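Local coordinates for BPH (Thiobacillus denitrificans, PDB 5OVS), which probably hydrolyses peptide bonds as a bacterial proteasome homologue, fourteen copies of which assemble into a double ring around an inner cavity, at residues K[3-8]-K[12-17]; K[158-163]-K[183-188]; K[36-39]-K[44-47]; K[133-138]-K[143-148]. All blocks are in the same frame, centred on the assembly; numbering follows the deposited sequence.

Contact 1 (K[3-8]-K[12-17]); sequences VTIVRK and IAIAAD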
loop_
_atom_site.group_PDB
_atom_site.type_symbol
_atom_site.label_atom_id
_atom_site.label_comp_id
_atom_site.label_asym_id
_atom_site.label_seq_id
_atom_site.Cartn_x
_atom_site.Cartn_y
_atom_site.Cartn_z
ATOM N N VAL K 3 31.520 18.357 -10.692
ATOM C CA VAL K 3 31.995 19.163 -11.811
ATOM C C VAL K 3 31.944 20.630 -11.384
ATOM O O VAL K 3 31.013 21.041 -10.692
ATOM C CB VAL K 3 31.155 18.959 -13.087
ATOM C CG1 VAL K 3 31.406 17.583 -13.687
ATOM C CG2 VAL K 3 29.669 19.158 -12.820
ATOM N N THR K 4 32.947 21.405 -11.768
ATOM C CA THR K 4 32.991 22.805 -11.410
ATOM C C THR K 4 33.294 23.681 -12.627
ATOM O O THR K 4 33.885 23.243 -13.636
ATOM C CB THR K 4 34.036 23.082 -10.319
ATOM O OG1 THR K 4 35.326 22.684 -10.790
ATOM C CG2 THR K 4 33.705 22.308 -9.019
ATOM N N ILE K 5 32.875 24.931 -12.521
ATOM C CA ILE K 5 33.096 25.866 -13.584
ATOM C C ILE K 5 33.328 27.247 -12.977
ATOM O O ILE K 5 32.658 27.634 -12.026
ATOM C CB ILE K 5 31.921 25.839 -14.574
ATOM C CG1 ILE K 5 32.360 26.434 -15.911
ATOM C CG2 ILE K 5 30.697 26.518 -13.979
ATOM C CD1 ILE K 5 31.450 26.074 -17.049
ATOM N N VAL K 6 34.319 27.953 -13.508
ATOM C CA VAL K 6 34.795 29.192 -12.913
ATOM C C VAL K 6 35.210 30.192 -13.993
ATOM O O VAL K 6 35.804 29.844 -15.027
ATOM C CB VAL K 6 35.978 28.949 -11.970
ATOM C CG1 VAL K 6 36.431 30.259 -11.344
ATOM C CG2 VAL K 6 35.609 27.932 -10.893
ATOM N N ARG K 7 34.894 31.444 -13.698
ATOM C CA ARG K 7 35.140 32.572 -14.543
ATOM C C ARG K 7 35.866 33.595 -13.671
ATOM O O ARG K 7 35.301 34.093 -12.704
ATOM C CB ARG K 7 33.767 33.086 -14.965
ATOM C CG ARG K 7 33.761 34.174 -16.008
ATOM C CD ARG K 7 32.513 35.031 -15.884
ATOM N NE ARG K 7 32.746 36.304 -16.554
ATOM C CZ ARG K 7 32.200 36.682 -17.704
ATOM N NH1 ARG K 7 31.334 35.905 -18.344
ATOM N NH2 ARG K 7 32.515 37.868 -18.208
ATOM N N LYS K 8 37.124 33.895 -13.962
ATOM C CA LYS K 8 37.851 34.852 -13.129
ATOM C C LYS K 8 39.038 35.432 -13.854
ATOM O O LYS K 8 39.799 34.698 -14.470
ATOM C CB LYS K 8 38.333 34.188 -11.838
ATOM C CG LYS K 8 39.210 35.088 -10.987
ATOM C CD LYS K 8 39.690 34.408 -9.718
ATOM C CE LYS K 8 40.653 35.316 -8.966
ATOM N NZ LYS K 8 41.044 34.791 -7.629
ATOM N N ILE K 12 38.561 31.420 -18.162
ATOM C CA ILE K 12 37.464 30.516 -17.855
ATOM C C ILE K 12 38.046 29.139 -17.615
ATOM O O ILE K 12 38.885 28.681 -18.382
ATOM C CB ILE K 12 36.420 30.497 -18.989
ATOM C CG1 ILE K 12 35.533 31.741 -18.896
ATOM C CG2 ILE K 12 35.568 29.241 -18.944
ATOM C CD1 ILE K 12 34.682 32.003 -20.124
ATOM N N ALA K 13 37.615 28.489 -16.532
ATOM C CA ALA K 13 38.075 27.140 -16.226
ATOM C C ALA K 13 36.929 26.208 -15.909
ATOM O O ALA K 13 35.832 26.641 -15.572
ATOM C CB ALA K 13 39.062 27.149 -15.083
ATOM N N ILE K 14 37.201 24.917 -16.052
ATOM C CA ILE K 14 36.208 23.881 -15.832
ATOM C C ILE K 14 36.936 22.645 -15.319
ATOM O O ILE K 14 38.034 22.322 -15.794
ATOM C CB ILE K 14 35.382 23.605 -17.114
ATOM C CG1 ILE K 14 34.230 22.643 -16.820
ATOM C CG2 ILE K 14 36.254 23.087 -18.258
ATOM C CD1 ILE K 14 33.232 22.518 -17.948
ATOM N N ALA K 15 36.362 21.986 -14.309
ATOM C CA ALA K 15 37.011 20.808 -13.721
ATOM C C ALA K 15 36.032 19.694 -13.383
ATOM O O ALA K 15 34.822 19.882 -13.411
ATOM C CB ALA K 15 37.809 21.206 -12.492
ATOM N N ALA K 16 36.575 18.521 -13.089
ATOM C CA ALA K 16 35.761 17.373 -12.720
ATOM C C ALA K 16 36.621 16.378 -11.982
ATOM O O ALA K 16 37.826 16.301 -12.211
ATOM C CB ALA K 16 35.141 16.715 -13.945
ATOM N N ASP K 17 35.998 15.621 -11.089
ATOM C CA ASP K 17 36.673 14.485 -10.491
ATOM C C ASP K 17 36.695 13.361 -11.545
ATOM O O ASP K 17 36.210 13.537 -12.654
ATOM C CB ASP K 17 35.986 14.063 -9.179
ATOM C CG ASP K 17 34.896 13.060 -9.393
ATOM O OD1 ASP K 17 33.801 13.425 -9.880
ATOM O OD2 ASP K 17 35.149 11.886 -9.071
#
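Thr4 faces Ala15, and Val6 faces Ala13, each couple joined by two backbone hydrogen bonds. The shortest of the four runs from Ala13 N to Val6 O at 2.7 Å, with an N-H...O angle of 173°. The non-hydrogen-bonded pair Ile5-Ile14 comes between them, with Val3-Ala16 and Arg7-Ile12 beyond at the two ends; here CA-H groups turn to the opposite carbonyls, as with Ile12 CA and Val6 O at 3.3 Å. On the face carrying these three pairs, the CD1 methyls of Ile5 and Ile14 meet at 4.1 Å; both isoleucines hold CG1 anti to N (chi1 -160° and -173°). Val3 CG1 rests on Ala16 CB at 3.8 Å. The two antiparallel strands form the N-terminal hairpin at the middle of one sheet of the Ntn-hydrolase sandwich expected of a proteasome relative. Strand 111-115 of the other sheet packs against Val3, Ile5 and Ile12. On the reverse face Thr4 OG1 lies 3.4 Å from Ala15 CB and hydrogen-bonds to Ala163 O, while helix 159-173 covers Val6. At Asp17, OD1 makes a salt bridge with Lys37 and takes a hydrogen bond from Thr2 N, and OD2 accepts from the backbone N of Leu19 and Gly178.

Contact 2 (K[158-163]-K[183-188]); sequences DAEAVA and SFVMEL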
loop_
_atom_site.group_PDB
_atom_site.type_symbol
_atom_site.label_atom_id
_atom_site.label_comp_id
_atom_site.label_asym_id
_atom_site.label_seq_id
_atom_site.Cartn_x
_atom_site.Cartn_y
_atom_site.Cartn_z
ATOM N N ASP K 158 44.087 31.418 -9.728
ATOM C CA ASP K 158 43.388 31.739 -10.967
ATOM C C ASP K 158 42.094 30.909 -11.054
ATOM O O ASP K 158 41.769 30.159 -10.130
ATOM C CB ASP K 158 44.309 31.549 -12.193
ATOM C CG ASP K 158 44.645 30.089 -12.483
ATOM O OD1 ASP K 158 44.661 29.270 -11.538
ATOM O OD2 ASP K 158 44.907 29.771 -13.671
ATOM N N ALA K 159 41.344 31.052 -12.143
ATOM C CA ALA K 159 40.079 30.316 -12.296
ATOM C C ALA K 159 40.278 28.803 -12.238
ATOM O O ALA K 159 39.472 28.097 -11.644
ATOM C CB ALA K 159 39.388 30.694 -13.596
ATOM N N GLU K 160 41.347 28.306 -12.851
ATOM C CA GLU K 160 41.598 26.869 -12.850
ATOM C C GLU K 160 41.875 26.330 -11.440
ATOM O O GLU K 160 41.353 25.301 -11.047
ATOM C CB GLU K 160 42.737 26.524 -13.794
ATOM C CG GLU K 160 42.980 25.032 -13.915
ATOM C CD GLU K 160 43.851 24.666 -15.096
ATOM O OE1 GLU K 160 44.700 25.485 -15.503
ATOM O OE2 GLU K 160 43.685 23.549 -15.613
ATOM N N ALA K 161 42.685 27.039 -10.676
ATOM C CA ALA K 161 43.002 26.622 -9.317
ATOM C C ALA K 161 41.764 26.621 -8.441
ATOM O O ALA K 161 41.617 25.774 -7.565
ATOM C CB ALA K 161 44.070 27.534 -8.727
ATOM N N VAL K 162 40.868 27.569 -8.682
ATOM C CA VAL K 162 39.621 27.630 -7.923
ATOM C C VAL K 162 38.664 26.498 -8.321
ATOM O O VAL K 162 38.028 25.870 -7.447
ATOM C CB VAL K 162 38.940 28.999 -8.059
ATOM C CG1 VAL K 162 37.602 29.000 -7.342
ATOM C CG2 VAL K 162 39.851 30.083 -7.492
ATOM N N ALA K 163 38.567 26.240 -9.625
ATOM C CA ALA K 163 37.726 25.157 -10.148
ATOM C C ALA K 163 38.205 23.817 -9.631
ATOM O O ALA K 163 37.411 23.001 -9.188
ATOM C CB ALA K 163 37.741 25.158 -11.666
ATOM N N SER K 183 41.058 19.109 -15.439
ATOM C CA SER K 183 40.574 20.450 -15.714
ATOM C C SER K 183 41.052 21.013 -17.047
ATOM O O SER K 183 42.004 20.532 -17.632
ATOM C CB SER K 183 40.971 21.398 -14.597
ATOM O OG SER K 183 42.377 21.537 -14.518
ATOM N N PHE K 184 40.363 22.045 -17.506
ATOM C CA PHE K 184 40.754 22.767 -18.697
ATOM C C PHE K 184 40.595 24.244 -18.417
ATOM O O PHE K 184 39.764 24.627 -17.592
ATOM C CB PHE K 184 39.869 22.370 -19.877
ATOM C CG PHE K 184 40.041 20.941 -20.303
ATOM C CD1 PHE K 184 39.386 19.923 -19.630
ATOM C CD2 PHE K 184 40.863 20.609 -21.373
ATOM C CE1 PHE K 184 39.546 18.599 -20.016
ATOM C CE2 PHE K 184 41.013 19.284 -21.767
ATOM C CZ PHE K 184 40.354 18.279 -21.089
ATOM N N VAL K 185 41.388 25.063 -19.101
ATOM C CA VAL K 185 41.310 26.508 -18.970
ATOM C C VAL K 185 41.357 27.151 -20.359
ATOM O O VAL K 185 41.995 26.629 -21.278
ATOM C CB VAL K 185 42.435 27.052 -18.050
ATOM C CG1 VAL K 185 43.801 26.931 -18.700
ATOM C CG2 VAL K 185 42.159 28.495 -17.635
ATOM N N MET K 186 40.653 28.269 -20.506
ATOM C CA MET K 186 40.633 29.011 -21.760
ATOM C C MET K 186 40.448 30.494 -21.499
ATOM O O MET K 186 40.084 30.905 -20.389
ATOM C CB MET K 186 39.508 28.495 -22.657
ATOM C CG MET K 186 38.115 28.914 -22.215
ATOM S SD MET K 186 36.820 27.762 -22.713
ATOM C CE MET K 186 37.101 26.491 -21.478
ATOM N N GLU K 187 40.685 31.288 -22.539
ATOM C CA GLU K 187 40.572 32.734 -22.442
ATOM C C GLU K 187 39.110 33.165 -22.634
ATOM O O GLU K 187 38.390 32.610 -23.467
ATOM C CB GLU K 187 41.477 33.417 -23.481
ATOM C CG GLU K 187 42.930 32.942 -23.493
ATOM C CD GLU K 187 43.613 33.032 -22.130
ATOM O OE1 GLU K 187 44.357 34.012 -21.887
ATOM O OE2 GLU K 187 43.410 32.126 -21.297
ATOM N N LEU K 188 38.674 34.139 -21.835
ATOM C CA LEU K 188 37.395 34.795 -22.035
ATOM C C LEU K 188 37.528 35.619 -23.303
ATOM O O LEU K 188 38.484 36.378 -23.455
ATOM C CB LEU K 188 37.103 35.705 -20.854
ATOM C CG LEU K 188 35.806 36.509 -20.861
ATOM C CD1 LEU K 188 34.617 35.590 -20.655
ATOM C CD2 LEU K 188 35.840 37.583 -19.781
#
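Glu160 reaches from the first turn of its helix to the strand 183-187 and takes the hydroxyl of Ser183 on its carboxylate. Ser183 OG donates over 2.6 Å to the anti lone pair of Glu160 OE2, the one turned away from OE1. This short bond is the close part of the contact. The glutamate spans the gap because CG stands anti to its backbone N (chi1 -176°) and the chain stays extended beyond it; Ser183 presents OG from chi1 64°, between its own N and carbonyl carbon. The hydroxyl also has a hydrogen bond with Arg164 NH1, so it sits between a carboxylate and a guanidinium group, a setting that would tend to polarise it.

Beside this bond the fit is looser. Val185 crosses the glutamate chain at about a right angle, and its CG1 comes only to 3.6 Å from Glu160 OE1, a packing contact with no polar bond across it. The residues that touch here are partly exposed, and the backbones stay well apart, with the helix and strand axes 8.6 Å from each other at closest approach. The start of the helix is closed by its own N-cap: Asp158 OD1 accepts from Ala161 N at 3.1 Å, met from above the carboxylate plane.

Strand 182-187 is an outermost strand of its sheet within the chain, hydrogen-bonded to strand 11-16 through Phe184 and Met186. Helix 159-173 lies over the same sheet, with Ala159 on Val6 and Ala13 and with Ala163 on Val6, while Phe184, on the other side of the strand, stacks on Tyr45.

Contact 3 (K[36-39]-K[44-47]); sequences EKII and SYVA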
loop_
_atom_site.group_PDB
_atom_site.type_symbol
_atom_site.label_atom_id
_atom_site.label_comp_id
_atom_site.label_asym_id
_atom_site.label_seq_id
_atom_site.Cartn_x
_atom_site.Cartn_y
_atom_site.Cartn_z
ATOM N N GLU K 36 37.570 10.213 -17.775
ATOM C CA GLU K 36 37.298 11.635 -17.961
ATOM C C GLU K 36 35.801 11.879 -18.009
ATOM O O GLU K 36 35.082 11.157 -18.679
ATOM C CB GLU K 36 37.949 12.161 -19.260
ATOM C CG GLU K 36 39.437 12.530 -19.158
ATOM C CD GLU K 36 40.428 11.464 -19.631
ATOM O OE1 GLU K 36 40.060 10.274 -19.798
ATOM O OE2 GLU K 36 41.610 11.831 -19.845
ATOM N N LYS K 37 35.339 12.904 -17.294
ATOM C CA LYS K 37 33.931 13.273 -17.266
ATOM C C LYS K 37 33.649 14.551 -18.060
ATOM O O LYS K 37 32.545 15.097 -17.992
ATOM C CB LYS K 37 33.457 13.424 -15.818
ATOM C CG LYS K 37 33.662 12.179 -14.967
ATOM C CD LYS K 37 33.038 12.354 -13.589
ATOM C CE LYS K 37 33.276 11.155 -12.681
ATOM N NZ LYS K 37 32.713 11.324 -11.302
ATOM N N ILE K 38 34.628 15.013 -18.831
ATOM C CA ILE K 38 34.476 16.228 -19.620
ATOM C C ILE K 38 34.743 15.924 -21.094
ATOM O O ILE K 38 35.743 15.304 -21.427
ATOM C CB ILE K 38 35.459 17.336 -19.149
ATOM C CG1 ILE K 38 35.269 17.649 -17.668
ATOM C CG2 ILE K 38 35.296 18.610 -19.969
ATOM C CD1 ILE K 38 36.322 18.575 -17.103
ATOM N N ILE K 39 33.869 16.394 -21.975
ATOM C CA ILE K 39 34.063 16.215 -23.424
ATOM C C ILE K 39 34.134 17.548 -24.143
ATOM O O ILE K 39 33.576 18.543 -23.693
ATOM C CB ILE K 39 32.945 15.351 -24.081
ATOM C CG1 ILE K 39 31.561 15.990 -23.894
ATOM C CG2 ILE K 39 32.974 13.939 -23.527
ATOM C CD1 ILE K 39 30.413 15.208 -24.498
ATOM N N SER K 44 33.538 24.277 -27.007
ATOM C CA SER K 44 33.036 24.150 -25.641
ATOM C C SER K 44 33.555 22.875 -24.987
ATOM O O SER K 44 33.835 21.889 -25.664
ATOM C CB SER K 44 31.505 24.138 -25.616
ATOM O OG SER K 44 30.972 25.388 -26.005
ATOM N N TYR K 45 33.683 22.904 -23.666
ATOM C CA TYR K 45 33.915 21.698 -22.887
ATOM C C TYR K 45 32.667 21.457 -22.089
ATOM O O TYR K 45 32.157 22.377 -21.457
ATOM C CB TYR K 45 35.078 21.863 -21.930
ATOM C CG TYR K 45 36.414 21.989 -22.608
ATOM C CD1 TYR K 45 37.045 20.885 -23.166
ATOM C CD2 TYR K 45 37.055 23.209 -22.678
ATOM C CE1 TYR K 45 38.281 21.005 -23.785
ATOM C CE2 TYR K 45 38.288 23.340 -23.292
ATOM C CZ TYR K 45 38.894 22.239 -23.843
ATOM O OH TYR K 45 40.118 22.385 -24.451
ATOM N N VAL K 46 32.177 20.225 -22.121
ATOM C CA VAL K 46 30.974 19.857 -21.410
ATOM C C VAL K 46 31.329 18.840 -20.325
ATOM O O VAL K 46 31.901 17.792 -20.613
ATOM C CB VAL K 46 29.906 19.293 -22.369
ATOM C CG1 VAL K 46 28.594 19.035 -21.633
ATOM C CG2 VAL K 46 29.683 20.259 -23.521
ATOM N N ALA K 47 30.998 19.184 -19.085
ATOM C CA ALA K 47 31.267 18.353 -17.922
ATOM C C ALA K 47 29.948 17.757 -17.472
ATOM O O ALA K 47 28.978 18.484 -17.281
ATOM C CB ALA K 47 31.889 19.181 -16.811
#
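Ile38 packs against two residues of the partner strand at once. Its CG1 branch meets Ala47 CB at 3.8 Å, and its CG2 branch reaches Tyr45 CB at the same distance. The split follows from chi1 of -57°, which sets CG2 anti to the backbone N and CG1 anti to the carbonyl carbon. On the reverse face Ile39 and Val46 lie side by side, pointing the same way, with Ile39 CG1 4.0 Å from Val46 CB. These residues belong to the beta hairpin of strands 38-41 and 44-48, and Ile39 with Val46 is its hydrogen-bonded pair here. Ile39 N donates to Val46 O at 2.8 Å; in return Val46 N reaches Ile39 O at 2.7 Å. Ile38 CA adds a CA-H...O contact of 3.2 Å to Val46 O. Beyond the apolar part, Tyr45 touches Ile14 and Met186, and Lys37 turns its amine to the carbonyl of Leu19 and to Thr1 OG1. The hairpin is thus joined by backbone bonds and aliphatic contacts, whereas the polar end of Lys37 finds its partners outside the hairpin, near Thr1, the nucleophile in proteasomes and probably here.

Contact 4 (K[133-138]-K[143-148]); sequences KFYAYG and YALGAM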
loop_
_atom_site.group_PDB
_atom_site.type_symbol
_atom_site.label_atom_id
_atom_site.label_comp_id
_atom_site.label_asym_id
_atom_site.label_seq_id
_atom_site.Cartn_x
_atom_site.Cartn_y
_atom_site.Cartn_z
ATOM N N LYS K 133 30.254 33.903 -11.866
ATOM C CA LYS K 133 31.469 33.714 -11.075
ATOM C C LYS K 133 31.895 32.255 -11.110
ATOM O O LYS K 133 32.888 31.907 -11.741
ATOM C CB LYS K 133 31.224 34.150 -9.621
ATOM C CG LYS K 133 30.949 35.633 -9.422
ATOM C CD LYS K 133 30.338 35.856 -8.046
ATOM C CE LYS K 133 30.374 37.298 -7.590
ATOM N NZ LYS K 133 29.193 38.087 -8.025
ATOM N N PHE K 134 31.126 31.404 -10.436
ATOM C CA PHE K 134 31.373 29.977 -10.433
ATOM C C PHE K 134 30.093 29.189 -10.200
ATOM O O PHE K 134 29.068 29.762 -9.847
ATOM C CB PHE K 134 32.423 29.615 -9.386
ATOM C CG PHE K 134 32.062 29.987 -7.967
ATOM C CD1 PHE K 134 31.325 29.121 -7.171
ATOM C CD2 PHE K 134 32.527 31.161 -7.403
ATOM C CE1 PHE K 134 31.023 29.437 -5.847
ATOM C CE2 PHE K 134 32.235 31.490 -6.089
ATOM C CZ PHE K 134 31.483 30.626 -5.306
ATOM N N TYR K 135 30.143 27.884 -10.453
ATOM C CA TYR K 135 29.102 26.974 -9.981
ATOM C C TYR K 135 29.600 25.541 -10.044
ATOM O O TYR K 135 30.704 25.284 -10.530
ATOM C CB TYR K 135 27.766 27.146 -10.746
ATOM C CG TYR K 135 26.550 26.777 -9.909
ATOM C CD1 TYR K 135 26.326 27.373 -8.668
ATOM C CD2 TYR K 135 25.632 25.825 -10.350
ATOM C CE1 TYR K 135 25.240 27.019 -7.887
ATOM C CE2 TYR K 135 24.538 25.467 -9.578
ATOM C CZ TYR K 135 24.348 26.067 -8.352
ATOM O OH TYR K 135 23.257 25.732 -7.597
ATOM N N ALA K 136 28.803 24.619 -9.504
ATOM C CA ALA K 136 29.153 23.193 -9.437
ATOM C C ALA K 136 27.898 22.335 -9.500
ATOM O O ALA K 136 26.851 22.753 -9.030
ATOM C CB ALA K 136 29.905 22.902 -8.147
ATOM N N TYR K 137 28.016 21.144 -10.085
ATOM C CA TYR K 137 26.929 20.153 -10.130
ATOM C C TYR K 137 27.495 18.808 -9.739
ATOM O O TYR K 137 28.719 18.636 -9.618
ATOM C CB TYR K 137 26.326 20.029 -11.534
ATOM C CG TYR K 137 25.273 21.055 -11.922
ATOM C CD1 TYR K 137 24.235 21.396 -11.054
ATOM C CD2 TYR K 137 25.300 21.658 -13.199
ATOM C CE1 TYR K 137 23.271 22.323 -11.423
ATOM C CE2 TYR K 137 24.348 22.593 -13.574
ATOM C CZ TYR K 137 23.340 22.923 -12.687
ATOM O OH TYR K 137 22.393 23.847 -13.068
ATOM N N GLY K 138 26.587 17.857 -9.560
ATOM C CA GLY K 138 26.911 16.551 -9.009
ATOM C C GLY K 138 26.590 16.489 -7.520
ATOM O O GLY K 138 26.321 17.501 -6.882
ATOM N N TYR K 143 29.830 20.876 -1.240
ATOM C CA TYR K 143 31.240 20.940 -0.841
ATOM C C TYR K 143 32.069 21.819 -1.785
ATOM O O TYR K 143 32.881 22.623 -1.322
ATOM C CB TYR K 143 31.864 19.530 -0.810
ATOM C CG TYR K 143 31.106 18.485 -0.028
ATOM C CD1 TYR K 143 31.345 18.297 1.338
ATOM C CD2 TYR K 143 30.163 17.667 -0.647
ATOM C CE1 TYR K 143 30.662 17.333 2.067
ATOM C CE2 TYR K 143 29.473 16.707 0.077
ATOM C CZ TYR K 143 29.732 16.550 1.433
ATOM O OH TYR K 143 29.058 15.613 2.155
ATOM N N ALA K 144 31.895 21.654 -3.098
ATOM C CA ALA K 144 32.637 22.459 -4.070
ATOM C C ALA K 144 32.287 23.953 -4.006
ATOM O O ALA K 144 33.179 24.814 -4.141
ATOM C CB ALA K 144 32.430 21.935 -5.486
ATOM N N LEU K 145 30.995 24.243 -3.828
ATOM C CA LEU K 145 30.502 25.605 -3.709
ATOM C C LEU K 145 31.091 26.286 -2.512
ATOM O O LEU K 145 31.579 27.390 -2.631
ATOM C CB LEU K 145 28.979 25.639 -3.571
ATOM C CG LEU K 145 28.176 25.261 -4.804
ATOM C CD1 LEU K 145 26.692 25.255 -4.461
ATOM C CD2 LEU K 145 28.477 26.184 -6.000
ATOM N N GLY K 146 31.008 25.641 -1.346
ATOM C CA GLY K 146 31.598 26.178 -0.131
ATOM C C GLY K 146 33.080 26.446 -0.276
ATOM O O GLY K 146 33.583 27.500 0.130
ATOM N N ALA K 147 33.787 25.497 -0.877
ATOM C CA ALA K 147 35.216 25.658 -1.097
ATOM C C ALA K 147 35.508 26.825 -2.061
ATOM O O ALA K 147 36.364 27.674 -1.779
ATOM C CB ALA K 147 35.823 24.361 -1.603
ATOM N N MET K 148 34.793 26.890 -3.176
ATOM C CA MET K 148 35.020 27.992 -4.126
ATOM C C MET K 148 34.550 29.334 -3.574
ATOM O O MET K 148 35.138 30.370 -3.869
ATOM C CB MET K 148 34.375 27.696 -5.474
ATOM C CG MET K 148 35.043 26.511 -6.134
ATOM S SD MET K 148 34.471 26.084 -7.768
ATOM C CE MET K 148 32.754 25.680 -7.432
#
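Leu145 and Met148 project from helix 141-151 onto Phe134, Tyr135 and Ala136 in the beta-alpha layering of a proteasome-like sandwich, where helix and strand run nearly antiparallel at 161°. No hydrogen bond crosses between the two. The aromatic contacts centre on Phe134: Met148 CB lies over one ring face, 3.9 Å from the centroid and 16° off its normal, a CH-pi contact. The sulfur takes an oblique Met-aromatic position, SD 5.1 Å from the same centroid. A bend at the last torsion (chi3 -62°) carries the Met148 methyl back to Phe134 CD1 at 3.7 Å. The contact of Ala136 CB with Ala144 CB, at 3.8 Å, is aliphatic on both sides. Outward, the contact runs into the assembly: Phe173 and Tyr143 of a second subunit pack on Phe134 and Leu145, while Tyr31 of a third subunit meets the Phe134 ring edge-to-face and Trp22 of that third subunit does the same to Tyr137. In the chain itself, Met148 also rests on Thr4 and Val6. The shortest approach across the two segments sets an aliphatic branch obliquely against an aromatic ring, Leu145 CD2 to Tyr135 CD1, at 3.6 Å.

Contacts 1, 3 and 4 are buried, whereas contact 2 lies at the surface. Contacts 1, 2 and 4 share one sheet: the hairpin of contact 1 is flanked by strand 134-137 of contact 4 and strand 182-187 of contact 2. Contact 3 belongs to the other sheet and meets contact 1 through apolar packing, Val3 CG1 on Ala47 CB, and one charged pair. Backbone bonds dominate the two hairpins, apolar and aromatic packing contact 4, and a single carboxylate-hydroxyl bond contact 2. Neighbouring subunits reach contact 4 alone. Contacts 3 and 4 do not touch, their centres being about 17 Å apart.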